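Putative methyltransferase (Porphyromonas gingivalis, PDB 3LL7) probably acts as an S-adenosylmethionine-dependent methyltransferase, although the substrate that it would methylate has not been established. Local coordinates at residues 292-298 with 335-341; 47-53 with 67-72; 197-201 with 243-247. The contacts are given in a common frame with arbitrary orientation. Where two conformers were deposited one is given. Numbering follows the deposited sequence.

Contact 1. Residues 292-298 with 335-341; sequences KYVYEPH and FPGRTFV
Residues 293-297 and 337-341 form neighbouring antiparallel strands, their axes 4.6 Å apart at closest and their directions 158° apart. Y293 faces V341, Y295 faces T339 and P297 faces G337 as non-hydrogen-bonded pairs; V294-F340 and E296-R338 are the hydrogen-bonded pairs. The ladder comprises V294 N to F340 O (2.8 Å), F340 N to V294 O (2.7 Å), E296 N to R338 O (2.9 Å) and R338 N to E296 O (2.8 Å). An inverse gamma turn centred on P336 leads into G337 (phi/psi 152/-141), where a CB would collide with E296 O, and H298 N reaches P336 O at 3.2 Å.

Side chains alternate between the faces. Y293, Y295, T339 and V341 share one; Y295 (chi1 m) sets its CB over the face of the F335 ring (chi1 t), 3.5 Å from the centroid, a CH-pi contact, and Y295 CE1 lies 3.4 Å from T339 CG2. The Y295 hydroxyl bonds to E332 N. On the other face V294 CB lies 4.3 Å from F340 CB, and E296, extended with chi1 and chi2 both t, forms a salt bridge from OE1 to R338 NH2 (2.7 Å). H298 N-caps the following helix, its ND1 bonding weakly to A300 N.

These are the third and fourth strands across a seven-stranded sheet, joining the ferredoxin-like region to the THUMP-like one. Because E296 OE2 also bridges R368, the one carboxylate of this buried residue serves two arginines: backbone bonds join the two strands to each other, while charge reaches from E296 to 364-368, one of the sheet's outermost strands.

Contact 2. Residues 47-53 with 67-72; sequences QIELWPR and LYIPSR
L50 and I69 make the apolar centre: L50 CD1 (chi1 and chi2 both p) lies 3.8 Å from I69 CG1 (both m). The W51 indole closes one flank, with CZ3 4.4 Å from I69 CG1 and CH2 3.7 Å from L67 O, NE1 bonding to A62 O. L50 CD2 also meets R72 CG at 3.9 Å. The nearest CA pairs are Q47-I69 (6.8 Å) and L50-R72 (6.9 Å).

The Q47 side-chain amide (chi1 and chi2 m) pairs with both backbone groups of I69: I69 N gives to OE1 (3.0 Å) and NE2 gives to I69 O (2.9 Å). NE2 also sits over the Y68 ring face, 3.4 Å from CE1. One water links Q47 NE2 (2.8 Å) with Y68 OH (2.7 Å); another links Q47 OE1 (3.0 Å) with L67 O (2.9 Å).

At the outer edge R53 NH2 bridges E49 OE1 (2.7 Å); R72 NE makes a like-charge approach to R53 NH2 (3.7 Å) and lies 4.1 Å from E49 OE1, beyond a salt bridge.

Here helix 38-57, kinked around P52, packs on an irregular segment, extended through L67-I69 and turned at P70, that leads to S71, N-cap of helix 72-77, within the helical N-terminal region.

Contact 3. Residues 197-201 with 243-247; sequences ELLPF and RMSLN
Where interior strand 236-244 leaves a Rossmann-like sheet, its C-terminal end meets the last turn of the helix beginning at residue 191. The helix passes into a 3-10 turn at L199 and P200, with F201 N bonded to L198 O at 2.8 Å; the strand finishes at M244, a selenomethionine, and the chain turns away through S245 and L246. The closest CA atoms are those of L199 and L246, 6.1 Å apart. L199 (chi1 m, chi2 t) supplies most of the surface on the helix side: CB reaches L246 CG at 3.5 Å, and CD2 lies 3.7 Å from M244 O and 4.1 Å from M244 CB. Strand 236-244 runs antiparallel to 204-209, the hallmark reversed strand of class I methyltransferase sheets, and L199 also touches I205 and H224. Outward, P200 CG packs on L246 CD1 at 3.8 Å, L246 holding the same rotamers as L199. No direct hydrogen bond crosses; a water lies 2.8 Å from L199 O and accepts from L246 N at 2.9 Å.

How the contacts relate
The three contacts illustrate how a multidomain chain distributes its long-range closures: each is complete in its own region, and along the sequence they follow in series, contact 2, then 3, then 1. Contact 3 belongs to the Rossmann-like sheet expected to carry the cofactor site, contact 2 to the helices before that sheet, and contact 1 to the separate C-terminal sheet. Centres of contacts 1 and 2 are 41 Å apart, on opposite sides of the chain's centre; 1 and 3 are 40 Å apart, 2 and 3 are 37 Å. Nearest atoms stay about 18 Å or more apart. In contact 1 the H298 side chain lies close to a bound formic acid, probably from the crystallisation liquor.

Contact 1. Residues 292-298 with 335-341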
loop_
_atom_site.group_PDB
_atom_site.type_symbol
_atom_site.label_atom_id
_atom_site.label_comp_id
_atom_site.label_asym_id
_atom_site.label_seq_id
_atom_site.Cartn_x
_atom_site.Cartn_y
_atom_site.Cartn_z
ATOM N N LYS A 292 16.713 -2.747 28.338
ATOM C CA LYS A 292 17.003 -4.088 27.834
ATOM C C LYS A 292 16.401 -4.347 26.471
ATOM O O LYS A 292 17.020 -4.983 25.631
ATOM C CB LYS A 292 16.403 -5.127 28.793
ATOM C CG LYS A 292 16.754 -6.567 28.431
ATOM C CD LYS A 292 16.277 -7.566 29.504
ATOM C CE LYS A 292 16.650 -8.973 29.090
ATOM N NZ LYS A 292 15.628 -9.936 29.608
ATOM N N TYR A 293 15.149 -3.938 26.295
ATOM C CA TYR A 293 14.454 -4.137 25.011
ATOM C C TYR A 293 14.384 -2.864 24.185
ATOM O O TYR A 293 14.204 -1.748 24.712
ATOM C CB TYR A 293 13.048 -4.746 25.270
ATOM C CG TYR A 293 13.154 -6.127 25.896
ATOM C CD1 TYR A 293 13.460 -7.231 25.111
ATOM C CD2 TYR A 293 12.966 -6.325 27.284
ATOM C CE1 TYR A 293 13.585 -8.519 25.681
ATOM C CE2 TYR A 293 13.086 -7.622 27.864
ATOM C CZ TYR A 293 13.383 -8.696 27.048
ATOM O OH TYR A 293 13.512 -9.970 27.581
ATOM N N VAL A 294 14.576 -3.035 22.877
ATOM C CA VAL A 294 14.517 -1.934 21.942
ATOM C C VAL A 294 13.483 -2.218 20.859
ATOM O O VAL A 294 13.437 -3.318 20.318
ATOM C CB VAL A 294 15.932 -1.608 21.360
ATOM C CG1 VAL A 294 15.854 -0.495 20.355
ATOM C CG2 VAL A 294 16.849 -1.183 22.502
ATOM N N TYR A 295 12.661 -1.210 20.561
ATOM C CA TYR A 295 11.508 -1.387 19.668
ATOM C C TYR A 295 11.521 -0.405 18.515
ATOM O O TYR A 295 11.644 0.805 18.724
ATOM C CB TYR A 295 10.228 -1.136 20.438
ATOM C CG TYR A 295 10.077 -2.036 21.656
ATOM C CD1 TYR A 295 9.456 -3.263 21.557
ATOM C CD2 TYR A 295 10.588 -1.635 22.921
ATOM C CE1 TYR A 295 9.308 -4.091 22.703
ATOM C CE2 TYR A 295 10.463 -2.429 24.035
ATOM C CZ TYR A 295 9.803 -3.650 23.938
ATOM O OH TYR A 295 9.677 -4.443 25.060
ATOM N N GLU A 296 11.388 -0.943 17.303
ATOM C CA GLU A 296 11.373 -0.084 16.084
ATOM C C GLU A 296 10.018 -0.199 15.379
ATOM O O GLU A 296 9.684 -1.276 14.878
ATOM C CB GLU A 296 12.478 -0.495 15.079
ATOM C CG GLU A 296 12.616 0.507 13.908
ATOM C CD GLU A 296 13.684 0.091 12.877
ATOM O OE1 GLU A 296 14.057 -1.092 12.818
ATOM O OE2 GLU A 296 14.153 0.968 12.119
ATOM N N PRO A 297 9.261 0.905 15.305
ATOM C CA PRO A 297 7.885 0.838 14.754
ATOM C C PRO A 297 7.907 0.637 13.234
ATOM O O PRO A 297 8.843 1.115 12.536
ATOM C CB PRO A 297 7.289 2.217 15.097
ATOM C CG PRO A 297 8.466 3.109 15.131
ATOM C CD PRO A 297 9.570 2.246 15.811
ATOM N N HIS A 298 6.877 -0.049 12.735
ATOM C CA HIS A 298 6.755 -0.296 11.288
ATOM C C HIS A 298 6.402 0.971 10.505
ATOM O O HIS A 298 6.074 2.015 11.085
ATOM C CB HIS A 298 5.829 -1.469 10.982
ATOM C CG HIS A 298 4.416 -1.298 11.456
ATOM N ND1 HIS A 298 3.586 -0.288 11.013
ATOM C CD2 HIS A 298 3.666 -2.065 12.281
ATOM C CE1 HIS A 298 2.391 -0.428 11.568
ATOM N NE2 HIS A 298 2.416 -1.501 12.338
ATOM N N PHE A 335 4.788 -6.137 20.065
ATOM C CA PHE A 335 5.116 -4.838 19.516
ATOM C C PHE A 335 4.926 -4.785 17.999
ATOM O O PHE A 335 5.377 -5.686 17.285
ATOM C CB PHE A 335 6.540 -4.383 19.886
ATOM C CG PHE A 335 6.867 -3.026 19.362
ATOM C CD1 PHE A 335 6.557 -1.883 20.100
ATOM C CD2 PHE A 335 7.436 -2.880 18.104
ATOM C CE1 PHE A 335 6.816 -0.612 19.595
ATOM C CE2 PHE A 335 7.707 -1.617 17.592
ATOM C CZ PHE A 335 7.397 -0.482 18.330
ATOM N N PRO A 336 4.253 -3.720 17.520
ATOM C CA PRO A 336 3.993 -3.326 16.120
ATOM C C PRO A 336 5.228 -2.778 15.410
ATOM O O PRO A 336 5.342 -1.581 15.155
ATOM C CB PRO A 336 3.015 -2.175 16.267
ATOM C CG PRO A 336 3.394 -1.557 17.583
ATOM C CD PRO A 336 3.689 -2.733 18.464
ATOM N N GLY A 337 6.108 -3.687 15.078
ATOM C CA GLY A 337 7.348 -3.406 14.374
ATOM C C GLY A 337 8.322 -4.472 14.779
ATOM O O GLY A 337 7.949 -5.648 14.886
ATOM N N ARG A 338 9.575 -4.093 14.970
ATOM C CA ARG A 338 10.603 -5.081 15.280
ATOM C C ARG A 338 10.977 -4.905 16.741
ATOM O O ARG A 338 11.004 -3.790 17.232
ATOM C CB ARG A 338 11.840 -4.836 14.411
ATOM C CG ARG A 338 11.543 -5.135 12.970
ATOM C CD ARG A 338 12.752 -5.313 12.194
ATOM N NE ARG A 338 13.456 -4.071 11.973
ATOM C CZ ARG A 338 14.635 -4.027 11.368
ATOM N NH1 ARG A 338 15.195 -5.162 10.946
ATOM N NH2 ARG A 338 15.259 -2.868 11.179
ATOM N N THR A 339 11.243 -6.006 17.422
ATOM C CA THR A 339 11.709 -5.960 18.804
ATOM C C THR A 339 13.102 -6.592 18.915
ATOM O O THR A 339 13.367 -7.658 18.356
ATOM C CB THR A 339 10.752 -6.725 19.758
ATOM O OG1 THR A 339 9.423 -6.228 19.571
ATOM C CG2 THR A 339 11.186 -6.511 21.216
ATOM N N PHE A 340 13.962 -5.922 19.670
ATOM C CA PHE A 340 15.361 -6.309 19.816
ATOM C C PHE A 340 15.733 -6.392 21.290
ATOM O O PHE A 340 15.139 -5.723 22.142
ATOM C CB PHE A 340 16.304 -5.276 19.192
ATOM C CG PHE A 340 16.068 -4.996 17.722
ATOM C CD1 PHE A 340 16.757 -5.713 16.743
ATOM C CD2 PHE A 340 15.210 -3.960 17.325
ATOM C CE1 PHE A 340 16.585 -5.427 15.367
ATOM C CE2 PHE A 340 15.034 -3.642 15.960
ATOM C CZ PHE A 340 15.705 -4.377 14.972
ATOM N N VAL A 341 16.767 -7.177 21.559
ATOM C CA VAL A 341 17.447 -7.142 22.841
ATOM C C VAL A 341 18.702 -6.346 22.681
ATOM O O VAL A 341 19.491 -6.566 21.749
ATOM C CB VAL A 341 17.847 -8.523 23.318
ATOM C CG1 VAL A 341 18.555 -8.398 24.692
ATOM C CG2 VAL A 341 16.603 -9.420 23.406
#

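Contact 2. Residues 47-53 with 67-72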
loop_
_atom_site.group_PDB
_atom_site.type_symbol
_atom_site.label_atom_id
_atom_site.label_comp_id
_atom_site.label_asym_id
_atom_site.label_seq_id
_atom_site.Cartn_x
_atom_site.Cartn_y
_atom_site.Cartn_z
ATOM N N GLN A 47 2.090 -10.163 -24.688
ATOM C CA GLN A 47 1.570 -11.002 -23.590
ATOM C C GLN A 47 2.656 -11.916 -23.028
ATOM O O GLN A 47 2.829 -12.012 -21.799
ATOM C CB GLN A 47 0.356 -11.838 -24.017
ATOM C CG GLN A 47 -0.876 -11.025 -24.373
ATOM C CD GLN A 47 -1.322 -10.104 -23.245
ATOM O OE1 GLN A 47 -1.723 -10.577 -22.183
ATOM N NE2 GLN A 47 -1.257 -8.789 -23.468
ATOM N N ILE A 48 3.414 -12.555 -23.918
ATOM C CA ILE A 48 4.530 -13.382 -23.493
ATOM C C ILE A 48 5.582 -12.552 -22.736
ATOM O O ILE A 48 6.002 -12.956 -21.649
ATOM C CB ILE A 48 5.143 -14.185 -24.675
ATOM C CG1 ILE A 48 4.112 -15.207 -25.172
ATOM C CG2 ILE A 48 6.446 -14.860 -24.256
ATOM C CD1 ILE A 48 4.439 -15.874 -26.524
ATOM N N GLU A 49 5.977 -11.399 -23.294
ATOM C CA GLU A 49 7.022 -10.540 -22.674
ATOM C C GLU A 49 6.694 -10.204 -21.235
ATOM O O GLU A 49 7.570 -10.248 -20.372
ATOM C CB GLU A 49 7.290 -9.241 -23.476
ATOM C CG GLU A 49 8.609 -8.470 -23.118
ATOM C CD GLU A 49 8.479 -7.437 -21.972
ATOM O OE1 GLU A 49 7.346 -7.020 -21.643
ATOM O OE2 GLU A 49 9.524 -7.032 -21.387
ATOM N N LEU A 50 5.436 -9.878 -20.959
ATOM C CA LEU A 50 5.093 -9.365 -19.633
ATOM C C LEU A 50 4.588 -10.440 -18.673
ATOM O O LEU A 50 4.305 -10.145 -17.520
ATOM C CB LEU A 50 4.105 -8.181 -19.726
ATOM C CG LEU A 50 2.725 -8.377 -20.344
ATOM C CD1 LEU A 50 1.849 -9.241 -19.439
ATOM C CD2 LEU A 50 2.036 -7.027 -20.640
ATOM N N TRP A 51 4.479 -11.683 -19.129
ATOM C CA TRP A 51 3.985 -12.740 -18.229
ATOM C C TRP A 51 4.846 -12.963 -16.973
ATOM O O TRP A 51 4.289 -13.112 -15.872
ATOM C CB TRP A 51 3.722 -14.065 -18.968
ATOM C CG TRP A 51 2.511 -14.758 -18.426
ATOM C CD1 TRP A 51 2.487 -15.818 -17.566
ATOM C CD2 TRP A 51 1.139 -14.395 -18.658
ATOM N NE1 TRP A 51 1.189 -16.157 -17.270
ATOM C CE2 TRP A 51 0.338 -15.295 -17.914
ATOM C CE3 TRP A 51 0.508 -13.405 -19.433
ATOM C CZ2 TRP A 51 -1.075 -15.246 -17.927
ATOM C CZ3 TRP A 51 -0.901 -13.350 -19.439
ATOM C CH2 TRP A 51 -1.669 -14.269 -18.686
ATOM N N PRO A 52 6.201 -12.973 -17.115
ATOM C CA PRO A 52 7.006 -13.103 -15.889
ATOM C C PRO A 52 6.708 -11.995 -14.871
ATOM O O PRO A 52 6.587 -12.287 -13.675
ATOM C CB PRO A 52 8.453 -13.018 -16.402
ATOM C CG PRO A 52 8.368 -13.521 -17.826
ATOM C CD PRO A 52 7.057 -12.940 -18.317
ATOM N N ARG A 53 6.554 -10.751 -15.346
ATOM C CA ARG A 53 6.263 -9.611 -14.454
ATOM C C ARG A 53 4.847 -9.666 -13.888
ATOM O O ARG A 53 4.624 -9.235 -12.755
ATOM C CB ARG A 53 6.555 -8.262 -15.133
ATOM C CG ARG A 53 8.069 -7.976 -15.311
ATOM C CD ARG A 53 8.371 -6.499 -15.660
ATOM N NE ARG A 53 7.707 -6.050 -16.894
ATOM C CZ ARG A 53 8.144 -6.299 -18.130
ATOM N NH1 ARG A 53 9.247 -7.012 -18.327
ATOM N NH2 ARG A 53 7.470 -5.843 -19.178
ATOM N N LEU A 67 -6.724 -14.786 -19.591
ATOM C CA LEU A 67 -6.548 -13.404 -19.094
ATOM C C LEU A 67 -5.684 -12.657 -20.076
ATOM O O LEU A 67 -4.684 -13.206 -20.577
ATOM C CB LEU A 67 -5.917 -13.305 -17.687
ATOM C CG LEU A 67 -6.772 -13.628 -16.463
ATOM C CD1 LEU A 67 -6.002 -13.257 -15.229
ATOM C CD2 LEU A 67 -8.152 -12.941 -16.453
ATOM N N TYR A 68 -6.097 -11.424 -20.371
ATOM C CA TYR A 68 -5.409 -10.580 -21.313
ATOM C C TYR A 68 -5.005 -9.278 -20.612
ATOM O O TYR A 68 -5.865 -8.572 -20.090
ATOM C CB TYR A 68 -6.316 -10.265 -22.498
ATOM C CG TYR A 68 -5.636 -9.435 -23.546
ATOM C CD1 TYR A 68 -4.696 -10.000 -24.408
ATOM C CD2 TYR A 68 -5.915 -8.081 -23.674
ATOM C CE1 TYR A 68 -4.051 -9.235 -25.375
ATOM C CE2 TYR A 68 -5.274 -7.294 -24.657
ATOM C CZ TYR A 68 -4.328 -7.880 -25.489
ATOM O OH TYR A 68 -3.674 -7.150 -26.458
ATOM N N ILE A 69 -3.710 -8.965 -20.634
ATOM C CA ILE A 69 -3.188 -7.728 -20.008
ATOM C C ILE A 69 -3.158 -6.573 -20.995
ATOM O O ILE A 69 -2.448 -6.642 -21.991
ATOM C CB ILE A 69 -1.789 -7.960 -19.412
ATOM C CG1 ILE A 69 -1.834 -9.155 -18.460
ATOM C CG2 ILE A 69 -1.256 -6.690 -18.709
ATOM C CD1 ILE A 69 -2.864 -9.026 -17.325
ATOM N N PRO A 70 -3.927 -5.491 -20.714
ATOM C CA PRO A 70 -4.113 -4.495 -21.772
ATOM C C PRO A 70 -2.809 -3.796 -22.131
ATOM O O PRO A 70 -2.588 -3.504 -23.300
ATOM C CB PRO A 70 -5.138 -3.515 -21.189
ATOM C CG PRO A 70 -5.082 -3.703 -19.703
ATOM C CD PRO A 70 -4.645 -5.146 -19.474
ATOM N N SER A 71 -1.956 -3.566 -21.137
ATOM C CA SER A 71 -0.658 -2.919 -21.338
ATOM C C SER A 71 0.308 -3.165 -20.169
ATOM O O SER A 71 -0.110 -3.471 -19.043
ATOM C CB SER A 71 -0.828 -1.402 -21.578
ATOM O OG SER A 71 -1.408 -0.748 -20.455
ATOM N N ARG A 72 1.605 -3.047 -20.454
ATOM C CA ARG A 72 2.636 -2.964 -19.405
ATOM C C ARG A 72 2.348 -1.782 -18.478
ATOM O O ARG A 72 2.458 -1.896 -17.253
ATOM C CB ARG A 72 4.029 -2.823 -20.025
ATOM C CG ARG A 72 4.375 -3.924 -21.035
ATOM C CD ARG A 72 5.469 -3.487 -22.006
ATOM N NE ARG A 72 6.624 -2.954 -21.291
ATOM C CZ ARG A 72 7.705 -2.429 -21.861
ATOM N NH1 ARG A 72 7.826 -2.361 -23.179
ATOM N NH2 ARG A 72 8.675 -1.968 -21.095
HETATM O O HOH W 1 -1.076 -7.660 -26.053
HETATM O O HOH W 2 -2.560 -13.400 -22.480
#

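Contact 3. Residues 197-201 with 243-247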
loop_
_atom_site.group_PDB
_atom_site.type_symbol
_atom_site.label_atom_id
_atom_site.label_comp_id
_atom_site.label_asym_id
_atom_site.label_seq_id
_atom_site.Cartn_x
_atom_site.Cartn_y
_atom_site.Cartn_z
ATOM N N GLU A 197 -21.424 15.745 -4.700
ATOM C CA GLU A 197 -22.431 15.265 -5.621
ATOM C C GLU A 197 -22.902 13.835 -5.327
ATOM O O GLU A 197 -24.083 13.520 -5.528
ATOM C CB GLU A 197 -21.930 15.375 -7.059
ATOM C CG GLU A 197 -23.051 15.223 -8.073
ATOM C CD GLU A 197 -22.695 15.719 -9.456
ATOM O OE1 GLU A 197 -21.495 15.930 -9.748
ATOM O OE2 GLU A 197 -23.631 15.876 -10.262
ATOM N N LEU A 198 -21.990 12.976 -4.870
ATOM C CA LEU A 198 -22.289 11.546 -4.755
ATOM C C LEU A 198 -22.565 10.986 -3.354
ATOM O O LEU A 198 -23.237 9.964 -3.229
ATOM C CB LEU A 198 -21.236 10.705 -5.500
ATOM C CG LEU A 198 -21.338 10.839 -7.028
ATOM C CD1 LEU A 198 -20.170 10.153 -7.757
ATOM C CD2 LEU A 198 -22.679 10.306 -7.538
ATOM N N LEU A 199 -22.087 11.648 -2.305
ATOM C CA LEU A 199 -22.405 11.192 -0.939
ATOM C C LEU A 199 -23.906 10.977 -0.669
ATOM O O LEU A 199 -24.260 10.020 0.035
ATOM C CB LEU A 199 -21.782 12.094 0.131
ATOM C CG LEU A 199 -20.292 11.865 0.367
ATOM C CD1 LEU A 199 -19.735 12.895 1.347
ATOM C CD2 LEU A 199 -20.065 10.438 0.866
ATOM N N PRO A 200 -24.789 11.842 -1.244
ATOM C CA PRO A 200 -26.222 11.607 -1.091
ATOM C C PRO A 200 -26.775 10.348 -1.774
ATOM O O PRO A 200 -27.951 10.024 -1.572
ATOM C CB PRO A 200 -26.848 12.851 -1.739
ATOM C CG PRO A 200 -25.791 13.891 -1.637
ATOM C CD PRO A 200 -24.537 13.156 -1.879
ATOM N N PHE A 201 -25.962 9.664 -2.580
ATOM C CA PHE A 201 -26.441 8.524 -3.372
ATOM C C PHE A 201 -25.690 7.233 -3.120
ATOM O O PHE A 201 -25.766 6.298 -3.923
ATOM C CB PHE A 201 -26.400 8.859 -4.864
ATOM C CG PHE A 201 -27.358 9.930 -5.251
ATOM C CD1 PHE A 201 -28.701 9.625 -5.479
ATOM C CD2 PHE A 201 -26.933 11.251 -5.381
ATOM C CE1 PHE A 201 -29.609 10.613 -5.832
ATOM C CE2 PHE A 201 -27.851 12.260 -5.747
ATOM C CZ PHE A 201 -29.183 11.932 -5.967
ATOM N N ARG A 243 -12.564 6.658 4.264
ATOM C CA ARG A 243 -13.990 6.438 4.049
ATOM C C ARG A 243 -14.769 7.664 4.468
ATOM O O ARG A 243 -14.533 8.201 5.561
ATOM C CB ARG A 243 -14.478 5.211 4.809
ATOM C CG ARG A 243 -15.976 4.885 4.544
ATOM C CD ARG A 243 -16.366 3.583 5.213
ATOM N NE ARG A 243 -16.350 3.687 6.672
ATOM C CZ ARG A 243 -17.346 4.211 7.393
ATOM N NH1 ARG A 243 -17.262 4.251 8.725
ATOM N NH2 ARG A 243 -18.439 4.695 6.798
HETATM N N MSE A 244 -15.673 8.116 3.584
HETATM C CA MSE A 244 -16.558 9.263 3.835
HETATM C C MSE A 244 -18.007 8.823 3.799
HETATM O O MSE A 244 -18.367 7.921 3.048
HETATM C CB MSE A 244 -16.388 10.358 2.781
HETATM C CG MSE A 244 -15.176 11.209 3.000
HETATM SE SE MSE A 244 -14.570 11.993 1.353
HETATM C CE MSE A 244 -13.966 10.309 0.608
ATOM N N SER A 245 -18.843 9.464 4.608
ATOM C CA SER A 245 -20.232 9.086 4.669
ATOM C C SER A 245 -21.039 10.230 5.270
ATOM O O SER A 245 -20.665 10.761 6.324
ATOM C CB SER A 245 -20.387 7.807 5.500
ATOM O OG SER A 245 -21.740 7.375 5.541
ATOM N N LEU A 246 -22.095 10.636 4.560
ATOM C CA LEU A 246 -23.112 11.602 5.070
ATOM C C LEU A 246 -24.047 10.909 6.056
ATOM O O LEU A 246 -24.843 11.548 6.762
ATOM C CB LEU A 246 -23.962 12.134 3.918
ATOM C CG LEU A 246 -23.528 13.261 2.974
ATOM C CD1 LEU A 246 -24.664 13.549 1.982
ATOM C CD2 LEU A 246 -23.169 14.533 3.709
ATOM N N ASN A 247 -23.922 9.591 6.079
ATOM C CA ASN A 247 -24.757 8.658 6.807
ATOM C C ASN A 247 -24.539 8.738 8.300
ATOM O O ASN A 247 -25.387 8.336 9.074
ATOM C CB ASN A 247 -24.401 7.240 6.335
ATOM C CG ASN A 247 -25.608 6.332 6.199
ATOM O OD1 ASN A 247 -26.395 6.179 7.141
ATOM N ND2 ASN A 247 -25.753 5.704 5.026
HETATM O O HOH W 3 -22.898 9.032 2.259
#